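Local atomic coordinates of tryptophan halogenase (Shewanella frigidimarina, PDB entry 2PYX), a protein that probably acts as an FAD-dependent monooxygenase of the tryptophan halogenase family, whose best-known members halogenate the indole ring of tryptophan. Residues A[133-137]-A[138-142]; A[379-382]-A[383-387]; A[434-437]-A[438-442]. All blocks are in the same frame, centred on the assembly; numbering follows the deposited sequence. Where two conformers were deposited one is given.

Contact 1. Residues A[133-137]-A[138-142]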
loop_
_atom_site.group_PDB
_atom_site.type_symbol
_atom_site.label_atom_id
_atom_site.label_comp_id
_atom_site.label_asym_id
_atom_site.label_seq_id
_atom_site.Cartn_x
_atom_site.Cartn_y
_atom_site.Cartn_z
ATOM N N GLU A 133 15.948 0.713 -26.259
ATOM C CA GLU A 133 17.068 1.627 -26.271
ATOM C C GLU A 133 16.651 2.992 -26.765
ATOM O O GLU A 133 17.409 3.954 -26.600
ATOM C CB GLU A 133 18.222 1.087 -27.133
ATOM C CG GLU A 133 18.750 -0.253 -26.674
ATOM C CD GLU A 133 19.192 -0.262 -25.215
ATOM O OE1 GLU A 133 19.951 0.652 -24.809
ATOM O OE2 GLU A 133 18.770 -1.182 -24.475
ATOM N N GLN A 134 15.456 3.100 -27.351
ATOM C CA GLN A 134 14.969 4.381 -27.848
ATOM C C GLN A 134 13.938 5.086 -26.965
ATOM O O GLN A 134 13.848 6.309 -26.977
ATOM C CB GLN A 134 14.399 4.214 -29.245
ATOM C CG GLN A 134 15.492 4.023 -30.325
ATOM C CD GLN A 134 16.064 2.611 -30.368
ATOM O OE1 GLN A 134 15.320 1.647 -30.340
ATOM N NE2 GLN A 134 17.385 2.493 -30.422
ATOM N N VAL A 135 13.143 4.323 -26.214
ATOM C CA VAL A 135 12.102 4.901 -25.384
ATOM C C VAL A 135 11.860 3.971 -24.189
ATOM O O VAL A 135 11.961 2.764 -24.338
ATOM C CB VAL A 135 10.794 5.084 -26.200
ATOM C CG1 VAL A 135 10.224 3.760 -26.693
ATOM C CG2 VAL A 135 9.751 5.897 -25.440
ATOM N N SER A 136 11.561 4.556 -23.030
ATOM C CA SER A 136 11.263 3.759 -21.836
ATOM C C SER A 136 9.953 3.057 -21.993
ATOM O O SER A 136 9.045 3.521 -22.669
ATOM C CB SER A 136 11.246 4.607 -20.575
ATOM O OG SER A 136 10.183 5.537 -20.566
ATOM N N PHE A 137 9.829 1.906 -21.338
ATOM C CA PHE A 137 8.564 1.224 -21.292
ATOM C C PHE A 137 7.451 2.154 -20.801
ATOM O O PHE A 137 6.405 2.265 -21.428
ATOM C CB PHE A 137 8.700 -0.016 -20.395
ATOM C CG PHE A 137 7.421 -0.784 -20.207
ATOM C CD1 PHE A 137 6.722 -1.325 -21.279
ATOM C CD2 PHE A 137 6.899 -0.955 -18.938
ATOM C CE1 PHE A 137 5.537 -2.032 -21.076
ATOM C CE2 PHE A 137 5.745 -1.671 -18.723
ATOM C CZ PHE A 137 5.041 -2.191 -19.783
ATOM N N ALA A 138 7.664 2.839 -19.697
ATOM C CA ALA A 138 6.598 3.670 -19.140
ATOM C C ALA A 138 6.202 4.813 -20.079
ATOM O O ALA A 138 5.012 5.069 -20.279
ATOM C CB ALA A 138 6.964 4.223 -17.792
ATOM N N GLU A 139 7.187 5.459 -20.690
ATOM C CA GLU A 139 6.798 6.482 -21.678
ATOM C C GLU A 139 6.013 5.898 -22.855
ATOM O O GLU A 139 5.088 6.558 -23.364
ATOM C CB GLU A 139 8.012 7.231 -22.181
ATOM C CG GLU A 139 7.598 8.406 -23.095
ATOM C CD GLU A 139 8.743 9.300 -23.522
ATOM O OE1 GLU A 139 9.796 9.333 -22.849
ATOM O OE2 GLU A 139 8.580 9.977 -24.560
ATOM N N ALA A 140 6.391 4.695 -23.299
ATOM C CA ALA A 140 5.769 4.080 -24.456
ATOM C C ALA A 140 4.317 3.706 -24.215
ATOM O O ALA A 140 3.517 3.720 -25.163
ATOM C CB ALA A 140 6.551 2.861 -24.906
ATOM N N VAL A 141 3.940 3.350 -22.974
ATOM C CA VAL A 141 2.641 2.723 -22.725
ATOM C C VAL A 141 1.723 3.496 -21.805
ATOM O O VAL A 141 0.582 3.117 -21.615
ATOM C CB VAL A 141 2.752 1.272 -22.174
ATOM C CG1 VAL A 141 3.607 0.402 -23.070
ATOM C CG2 VAL A 141 3.293 1.276 -20.760
ATOM N N CYS A 142 2.200 4.575 -21.204
ATOM C CA CYS A 142 1.316 5.347 -20.351
ATOM C C CYS A 142 1.655 6.813 -20.460
ATOM O O CYS A 142 2.646 7.192 -21.070
ATOM C CB CYS A 142 1.349 4.871 -18.877
ATOM S SG CYS A 142 2.777 5.485 -17.888
HETATM O O HOH W 1 11.908 7.397 -22.896
#
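A first torsion of 66° sets OG of Ser-136 between its own backbone N and carbonyl carbon, facing the amide of Glu-139, and Phe-137 turns its CG anti to the backbone N (chi1 177°), which swings the ring out to the side where Val-141 follows one turn later. This is the N-cap of the short helix 137-141. OG of Ser-136 accepts a hydrogen bond from N of Glu-139 at 3.0 Å, with an N-H...O angle of 156°, and satisfies a first-turn amide that has no preceding helical carbonyl. Serine suits the place because its hydroxyl sits on a very short arm. The direct return bond of a capping box is replaced by a water bridge: Ser-136 N donates to the water at 2.9 Å, and the water donates to Glu-139 OE1 at 2.9 Å, reached by the extended glutamate chain. The first regular helical bond also starts from the cap, Ala-140 N to Ser-136 O, 3.0 Å.

Val-135, just before the cap, adds a hydrophobic staple. Its CG1 lies 4.2 Å from CB of Ala-140, while its CG2 lies against CB of Glu-139 at 3.9 Å. A beta-branched residue can reach both at once, and the small alanine lets the incoming chain come close. Backbone O of Val-135 is bonded by the indole NE1 of Trp-128, which ties the cap to helix 125-128. On the buried side, the Phe-137 ring also meets the rings of Trp-128 and Tyr-467, the latter from helix 462-471. Val-141 sets both methyls on one side of the ring: CG1 lies beyond the rim, 3.7 Å from CE1 of Phe-137, and CG2 makes a CH-pi contact over the face, 4.1 Å from the centroid.

Contact 2. Residues A[379-382]-A[383-387]; sequences LPPN and RMVMD
Asn-382 and Val-385 form an N-cap, a local contact at the start of the long helix 383-413, where the chain turns out of the proline-rich link that follows helix 363-377. OD1 of Asn-382 accepts from N of Val-385 at 3.0 Å, and the amide lies nearly along the C=O axis, with a C=O...N angle of 177°. The side chain is folded back for this, CG lodged between the backbone N and the carbonyl carbon (chi1 59°). Asparagine fits because its side-chain carbonyl oxygen can reach back to replace a missing helical acceptor, and the partial positive charge of the helix start would probably strengthen the bond. The methyl CG2 of Val-385 also rests 3.5 Å from OD1 of Asn-382, so the cap is partly shielded on that flank.

Two prolines stiffen the approach. The ring of Pro-381 meets Val-385 at about a right angle, CD to CG2 at 3.8 Å. Pro-380, more deeply set, lays CG 4.1 Å from CG of Met-386, which was modelled as selenomethionine and whose chain bends beyond its straight first part to bring CE near the same proline carbon. Both Pro-380 and Met-386 touch Trp-343 of strand 343-344, an outermost strand of the six-stranded sheet, so the helix start is seated against the sheet's margin.

Charge takes over on the other side of the first turn. Arg-383 is long enough to serve two acids: NE forms a salt bridge to Asp-208, and NH1 reaches one turn along the helix to Asp-387. The second bridge is not coplanar: NH1 of Arg-383 meets OD1 of Asp-387 at 2.8 Å, from 50° above the carboxylate plane.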
loop_
_atom_site.group_PDB
_atom_site.type_symbol
_atom_site.label_atom_id
_atom_site.label_comp_id
_atom_site.label_asym_id
_atom_site.label_seq_id
_atom_site.Cartn_x
_atom_site.Cartn_y
_atom_site.Cartn_z
ATOM N N LEU A 379 -18.786 -12.477 4.793
ATOM C CA LEU A 379 -19.167 -12.589 6.181
ATOM C C LEU A 379 -19.718 -13.993 6.405
ATOM O O LEU A 379 -20.640 -14.428 5.728
ATOM C CB LEU A 379 -20.233 -11.541 6.493
ATOM C CG LEU A 379 -20.846 -11.622 7.895
ATOM C CD1 LEU A 379 -19.892 -11.103 8.907
ATOM C CD2 LEU A 379 -22.171 -10.887 7.963
ATOM N N PRO A 380 -19.117 -14.736 7.326
ATOM C CA PRO A 380 -19.625 -16.100 7.476
ATOM C C PRO A 380 -21.053 -16.148 7.991
ATOM O O PRO A 380 -21.394 -15.387 8.912
ATOM C CB PRO A 380 -18.687 -16.722 8.503
ATOM C CG PRO A 380 -17.504 -15.862 8.530
ATOM C CD PRO A 380 -17.982 -14.488 8.220
ATOM N N PRO A 381 -21.894 -17.025 7.407
ATOM C CA PRO A 381 -23.244 -17.149 7.941
ATOM C C PRO A 381 -23.306 -17.530 9.393
ATOM O O PRO A 381 -24.153 -17.032 10.137
ATOM C CB PRO A 381 -23.855 -18.241 7.058
ATOM C CG PRO A 381 -23.143 -18.089 5.729
ATOM C CD PRO A 381 -21.715 -17.768 6.138
ATOM N N ASN A 382 -22.425 -18.422 9.807
ATOM C CA ASN A 382 -22.429 -18.962 11.172
ATOM C C ASN A 382 -21.079 -19.631 11.469
ATOM O O ASN A 382 -20.174 -19.666 10.613
ATOM C CB ASN A 382 -23.596 -19.948 11.352
ATOM C CG ASN A 382 -23.536 -21.127 10.369
ATOM O OD1 ASN A 382 -22.466 -21.698 10.148
ATOM N ND2 ASN A 382 -24.678 -21.467 9.758
ATOM N N ARG A 383 -20.924 -20.140 12.681
ATOM C CA ARG A 383 -19.669 -20.734 13.064
ATOM C C ARG A 383 -19.436 -22.092 12.420
ATOM O O ARG A 383 -18.280 -22.436 12.125
ATOM C CB ARG A 383 -19.517 -20.848 14.592
ATOM C CG ARG A 383 -18.195 -21.395 15.078
ATOM C CD ARG A 383 -17.096 -20.453 14.720
ATOM N NE ARG A 383 -15.780 -20.906 15.119
ATOM C CZ ARG A 383 -14.982 -21.660 14.386
ATOM N NH1 ARG A 383 -15.342 -22.120 13.203
ATOM N NH2 ARG A 383 -13.774 -21.919 14.866
HETATM N N MSE A 384 -20.495 -22.858 12.202
HETATM C CA MSE A 384 -20.397 -24.167 11.590
HETATM C C MSE A 384 -19.641 -24.152 10.262
HETATM O O MSE A 384 -18.874 -25.081 9.994
HETATM C CB MSE A 384 -21.801 -24.774 11.381
HETATM C CG MSE A 384 -21.813 -26.063 10.581
HETATM SE SE MSE A 384 -23.604 -26.666 10.220
HETATM C CE MSE A 384 -23.870 -27.499 11.935
ATOM N N VAL A 385 -19.899 -23.135 9.443
ATOM C CA VAL A 385 -19.297 -23.059 8.090
ATOM C C VAL A 385 -18.119 -22.095 7.976
ATOM O O VAL A 385 -17.517 -21.988 6.891
ATOM C CB VAL A 385 -20.345 -22.771 6.988
ATOM C CG1 VAL A 385 -21.504 -23.790 7.079
ATOM C CG2 VAL A 385 -20.847 -21.338 7.065
HETATM N N MSE A 386 -17.775 -21.435 9.084
HETATM C CA MSE A 386 -16.749 -20.390 9.078
HETATM C C MSE A 386 -15.426 -20.898 8.565
HETATM O O MSE A 386 -14.731 -20.172 7.840
HETATM C CB MSE A 386 -16.549 -19.810 10.470
HETATM C CG MSE A 386 -15.474 -18.757 10.542
HETATM SE SE MSE A 386 -15.370 -17.955 12.308
HETATM C CE MSE A 386 -17.126 -17.098 12.491
ATOM N N ASP A 387 -15.038 -22.123 8.919
ATOM C CA ASP A 387 -13.701 -22.610 8.555
ATOM C C ASP A 387 -13.528 -22.794 7.044
ATOM O O ASP A 387 -12.403 -22.713 6.532
ATOM C CB ASP A 387 -13.372 -23.913 9.252
ATOM C CG ASP A 387 -13.160 -23.779 10.769
ATOM O OD1 ASP A 387 -13.284 -22.688 11.376
ATOM O OD2 ASP A 387 -12.864 -24.854 11.371
#

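Contact 3. Residues A[434-437]-A[438-442]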
loop_
_atom_site.group_PDB
_atom_site.type_symbol
_atom_site.label_atom_id
_atom_site.label_comp_id
_atom_site.label_asym_id
_atom_site.label_seq_id
_atom_site.Cartn_x
_atom_site.Cartn_y
_atom_site.Cartn_z
ATOM N N ASP A 434 12.301 -19.071 -4.114
ATOM C CA ASP A 434 12.294 -19.954 -5.252
ATOM C C ASP A 434 11.270 -19.511 -6.286
ATOM O O ASP A 434 11.518 -19.641 -7.482
ATOM C CB ASP A 434 11.917 -21.375 -4.819
ATOM C CG ASP A 434 12.950 -22.032 -3.972
ATOM O OD1 ASP A 434 14.126 -21.609 -3.957
ATOM O OD2 ASP A 434 12.553 -23.057 -3.346
ATOM N N SER A 435 10.106 -19.036 -5.841
ATOM C CA SER A 435 9.075 -18.586 -6.784
ATOM C C SER A 435 9.595 -17.448 -7.670
ATOM O O SER A 435 9.357 -17.407 -8.905
ATOM C CB SER A 435 7.822 -18.160 -6.010
ATOM O OG SER A 435 8.185 -17.265 -4.967
ATOM N N LEU A 436 10.336 -16.526 -7.066
ATOM C CA LEU A 436 10.908 -15.404 -7.829
ATOM C C LEU A 436 12.051 -15.875 -8.704
ATOM O O LEU A 436 12.212 -15.399 -9.836
ATOM C CB LEU A 436 11.406 -14.306 -6.897
ATOM C CG LEU A 436 11.981 -13.056 -7.587
ATOM C CD1 LEU A 436 11.014 -12.374 -8.560
ATOM C CD2 LEU A 436 12.421 -12.054 -6.549
ATOM N N GLN A 437 12.878 -16.790 -8.214
ATOM C CA GLN A 437 13.955 -17.334 -9.060
ATOM C C GLN A 437 13.366 -17.912 -10.356
ATOM O O GLN A 437 13.934 -17.746 -11.431
ATOM C CB GLN A 437 14.732 -18.410 -8.315
ATOM C CG GLN A 437 15.636 -17.919 -7.195
ATOM C CD GLN A 437 16.467 -19.026 -6.536
ATOM O OE1 GLN A 437 16.910 -19.964 -7.203
ATOM N NE2 GLN A 437 16.684 -18.913 -5.235
ATOM N N ALA A 438 12.238 -18.609 -10.235
ATOM C CA ALA A 438 11.619 -19.200 -11.424
ATOM C C ALA A 438 11.188 -18.131 -12.405
ATOM O O ALA A 438 11.348 -18.258 -13.633
ATOM C CB ALA A 438 10.458 -20.091 -11.056
HETATM N N MSE A 439 10.614 -17.058 -11.881
HETATM C CA MSE A 439 10.171 -15.956 -12.733
HETATM C C MSE A 439 11.319 -15.240 -13.410
HETATM O O MSE A 439 11.255 -14.895 -14.585
HETATM C CB MSE A 439 9.338 -14.965 -11.955
HETATM C CG MSE A 439 7.961 -15.465 -11.582
HETATM SE SE MSE A 439 6.837 -15.927 -13.182
HETATM C CE MSE A 439 7.088 -17.280 -12.840
ATOM N N LEU A 440 12.379 -14.995 -12.654
ATOM C CA LEU A 440 13.554 -14.317 -13.208
ATOM C C LEU A 440 14.157 -15.090 -14.370
ATOM O O LEU A 440 14.610 -14.508 -15.340
ATOM C CB LEU A 440 14.597 -14.098 -12.105
ATOM C CG LEU A 440 14.234 -12.992 -11.112
ATOM C CD1 LEU A 440 15.182 -13.050 -9.920
ATOM C CD2 LEU A 440 14.163 -11.620 -11.762
ATOM N N GLU A 441 14.132 -16.413 -14.266
ATOM C CA GLU A 441 14.600 -17.262 -15.348
ATOM C C GLU A 441 13.641 -17.186 -16.534
ATOM O O GLU A 441 14.077 -16.985 -17.673
ATOM C CB GLU A 441 14.792 -18.689 -14.848
ATOM C CG GLU A 441 15.152 -19.694 -15.907
ATOM C CD GLU A 441 15.159 -21.116 -15.369
ATOM O OE1 GLU A 441 14.068 -21.778 -15.181
ATOM O OE2 GLU A 441 16.303 -21.589 -15.179
ATOM N N LEU A 442 12.334 -17.325 -16.281
ATOM C CA LEU A 442 11.367 -17.258 -17.359
ATOM C C LEU A 442 11.409 -15.925 -18.082
ATOM O O LEU A 442 11.341 -15.883 -19.321
ATOM C CB LEU A 442 9.969 -17.522 -16.805
ATOM C CG LEU A 442 8.823 -17.536 -17.799
ATOM C CD1 LEU A 442 9.058 -18.610 -18.833
ATOM C CD2 LEU A 442 7.491 -17.731 -17.092
#
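Leu-436 and Leu-440, one turn apart, make the closely packed side of this helical segment. CD1 of Leu-440 lies 4.0 Å from CG of Leu-436, the two chains slanting across each other; Leu-436 reaches this position because its CG is turned anti to the backbone N (chi1 -178°). Branched apolar residues suit this side, since both leucines face helix 383-413, Leu-436 on Lys-409 and Leu-440 on Leu-410 and Val-413. OG of Ser-435 is hydrogen-bonded to OD2 of Asp-406, a further tie to helix 383-413. An alanine in place of Leu-440 would remove the carbons that cover Leu-436, Leu-410 and Val-413, and would probably open a gap between the two helices. The backbone beneath is well formed: N of Leu-440 donates to O of Leu-436 at 2.9 Å, with an N-H...O angle of 167°.

The solvent side is looser. Asp-434, Ala-438 and Glu-441 are exposed and are joined to the rest of the turn chiefly through backbone bonds, such as Ala-438 N to Asp-434 O at 3.0 Å and Glu-441 N to Gln-437 O at 3.1 Å. NE2 of Gln-437 reaches back to the carbonyl O of Ile-432. Leucines on one side and acids on the other give the pattern of an amphipathic alpha-helix packed against a neighbouring helix.

In the fold
From the N terminus, the three contacts come in series; none encloses or crosses another, and each closes just one local turn. Contact 1 starts helix 137-141 and sets it against helices 125-128 and 462-471. Contact 2 comes much later, on the opposite side of the chain's centre, about 49 Å away between centres, where it starts helix 383-413 near the edge of the six-stranded sheet. That helix links it to contact 3: its far end, around Lys-409 to Val-413, receives helix 434-443, although the centres of contacts 2 and 3 are about 37 Å apart. Contacts 1 and 3 do not touch, their nearest atoms being about 15 Å apart.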